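Long-range contact in Lin1840 protein (Listeria innocua serovar 6a, PDB 4ZO6), which probably hydrolyses terminal, non-reducing beta-D-glucosyl residues to release beta-D-glucose, as a beta-glucosidase of glycosyl hydrolase family 3: residues 205-210 with 238-243. The protein carries 2 engineered substitutions. Residues are numbered along the deposited sequence; the frame is centred on the assembly and turned at random.
Sequences YNTVNM and FNVVDG. With BGC (beta-D-glucopyranose), chain E.
Tyr205 sets the CD1-CE1 edge of its ring over one face of Phe238 in a T-shaped stack, the centroids 5.3 Å apart and the planes at 90°. The contact joins the loop after strand 187-193 to the segment with the short strand 240-241 that follows strand 233-236; 187-193 and 233-236 are neighbours in the parallel sheet of the family 3 TIM-barrel domain. Both rings extend the same way, with CG beside the backbone N, and Tyr205 CD1 meets Phe238 CD2 at 3.8 Å. CE2 and CZ of Phe238 lie against O1 of a bound beta-D-glucopyranose, which is held by hydrogen bonds to Asp91, Lys191 and His192, while the hydroxyl of Tyr205 bonds to Glu473.

Beyond the rings the segments run nearly parallel, 14° apart, without a direct hydrogen bond between them; four waters bridge them instead. Tyr205 O accepts from two, water 2 handing on to Phe238 O and water 1 taking the N-H of Val240. Val208 turns CG2 into Asn239, 3.6 Å from its CB and also against the amide nitrogen. Asn239 ND2 donates to Ala194 O and, within its own segment, to Val240 O at 3.0 Å, approached from above the carbonyl plane. The methyl CG2 of Val240 in turn packs against Val208 O.

At the other end, Asn209 and Asp242 lie alongside each other at the dimer interface. Ser211 of the second subunit bonds to both, through its backbone N to Asn209 OD1 and its hydroxyl to Asp242 OD1, and Arg213 of that subunit forms a salt bridge with the same carboxylate oxygen. Water 3 is bound chiefly by Val208 O and Asn209 ND2, with a weak bond from Gly243 N; water 4 is the firmer bridge, accepting from Met210 N at 3.1 Å and Asp242 N at 2.9 Å.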
# COMPACT_ATOMS: atom_id res chain seq x y z
N TYR A 205 13.21 -4.77 -1.53
CA TYR A 205 13.84 -4.50 -0.20
C TYR A 205 13.18 -3.38 0.54
O TYR A 205 13.69 -2.96 1.60
CB TYR A 205 15.37 -4.28 -0.27
CG TYR A 205 16.12 -5.15 -1.28
CD1 TYR A 205 16.33 -6.51 -1.04
CD2 TYR A 205 16.67 -4.60 -2.48
CE1 TYR A 205 17.04 -7.30 -1.93
CE2 TYR A 205 17.41 -5.40 -3.35
CZ TYR A 205 17.57 -6.75 -3.08
OH TYR A 205 18.28 -7.71 -3.86
N ASN A 206 12.07 -2.88 0.02
CA ASN A 206 11.51 -1.66 0.57
C ASN A 206 10.72 -1.91 1.86
O ASN A 206 10.35 -3.05 2.18
CB ASN A 206 10.61 -0.96 -0.46
CG ASN A 206 10.40 0.50 -0.18
OD1 ASN A 206 11.17 1.18 0.55
ND2 ASN A 206 9.31 1.02 -0.76
N THR A 207 10.47 -0.83 2.59
CA THR A 207 9.62 -0.81 3.75
C THR A 207 8.39 -1.70 3.70
O THR A 207 7.67 -1.77 2.71
CB THR A 207 9.17 0.61 3.97
OG1 THR A 207 10.35 1.41 4.09
CG2 THR A 207 8.29 0.76 5.24
N VAL A 208 8.17 -2.38 4.83
CA VAL A 208 6.96 -3.17 5.11
C VAL A 208 6.41 -2.59 6.39
O VAL A 208 7.15 -2.40 7.40
CB VAL A 208 7.30 -4.65 5.38
CG1 VAL A 208 6.12 -5.43 5.98
CG2 VAL A 208 7.84 -5.33 4.09
N ASN A 209 5.13 -2.30 6.39
CA ASN A 209 4.47 -1.92 7.63
C ASN A 209 3.05 -2.41 7.67
O ASN A 209 2.25 -2.22 6.72
CB ASN A 209 4.47 -0.43 7.90
CG ASN A 209 3.98 -0.09 9.32
OD1 ASN A 209 2.84 0.37 9.50
ND2 ASN A 209 4.84 -0.33 10.33
N MET A 210 2.79 -3.08 8.77
CA MET A 210 1.49 -3.51 9.16
C MET A 210 1.46 -3.70 10.69
O MET A 210 2.48 -3.96 11.36
CB MET A 210 1.05 -4.78 8.40
CG MET A 210 1.59 -6.10 8.93
SD MET A 210 3.29 -6.38 8.41
CE MET A 210 3.14 -6.83 6.67
N PHE A 238 15.06 -9.37 4.55
CA PHE A 238 15.69 -8.08 4.31
C PHE A 238 15.01 -6.82 4.87
O PHE A 238 15.74 -5.85 5.24
CB PHE A 238 15.82 -7.85 2.81
CG PHE A 238 16.86 -8.73 2.17
CD1 PHE A 238 18.16 -8.69 2.62
CD2 PHE A 238 16.52 -9.58 1.12
CE1 PHE A 238 19.14 -9.43 2.03
CE2 PHE A 238 17.50 -10.31 0.49
CZ PHE A 238 18.80 -10.28 0.97
N ASN A 239 13.67 -6.87 4.89
CA ASN A 239 12.76 -5.77 5.32
C ASN A 239 12.77 -5.49 6.81
O ASN A 239 13.06 -6.36 7.63
CB ASN A 239 11.30 -6.02 4.94
CG ASN A 239 10.76 -7.39 5.40
OD1 ASN A 239 11.10 -8.39 4.78
ND2 ASN A 239 9.85 -7.42 6.38
N VAL A 240 12.36 -4.27 7.15
CA VAL A 240 11.93 -3.94 8.51
C VAL A 240 10.65 -4.67 8.88
O VAL A 240 9.84 -4.96 8.05
CB VAL A 240 11.70 -2.39 8.70
CG1 VAL A 240 13.02 -1.59 8.63
CG2 VAL A 240 10.67 -1.82 7.71
N VAL A 241 10.47 -4.96 10.15
CA VAL A 241 9.19 -5.40 10.66
C VAL A 241 8.85 -4.42 11.77
O VAL A 241 9.60 -4.27 12.67
CB VAL A 241 9.27 -6.85 11.08
CG1 VAL A 241 8.07 -7.29 11.89
CG2 VAL A 241 9.42 -7.73 9.82
N ASP A 242 7.74 -3.70 11.62
CA ASP A 242 7.47 -2.58 12.48
C ASP A 242 8.66 -1.70 12.87
O ASP A 242 8.90 -1.40 14.08
CB ASP A 242 6.74 -3.01 13.75
CG ASP A 242 5.99 -1.85 14.39
OD1 ASP A 242 6.03 -0.76 13.84
OD2 ASP A 242 5.38 -2.05 15.45
N GLY A 243 9.38 -1.24 11.86
CA GLY A 243 10.49 -0.30 12.09
C GLY A 243 11.85 -0.93 12.36
O GLY A 243 12.82 -0.25 12.29
C2 BGC E . 17.85 -14.43 -0.97
C3 BGC E . 17.23 -15.78 -0.62
C4 BGC E . 18.24 -16.86 -1.02
C5 BGC E . 19.66 -16.56 -0.42
C6 BGC E . 20.79 -17.49 -0.88
C1 BGC E . 19.02 -14.36 -0.00
O1 BGC E . 19.40 -13.03 0.22
O2 BGC E . 16.94 -13.36 -0.89
O3 BGC E . 15.96 -15.91 -1.23
O4 BGC E . 17.69 -18.07 -0.56
O5 BGC E . 20.04 -15.15 -0.62
O6 BGC E . 21.07 -17.20 -2.24
O HOH W 1 12.60 -2.58 4.56
O HOH W 2 15.99 -3.81 3.01
O HOH W 3 7.51 -0.79 9.62
O HOH W 4 5.39 -4.35 10.01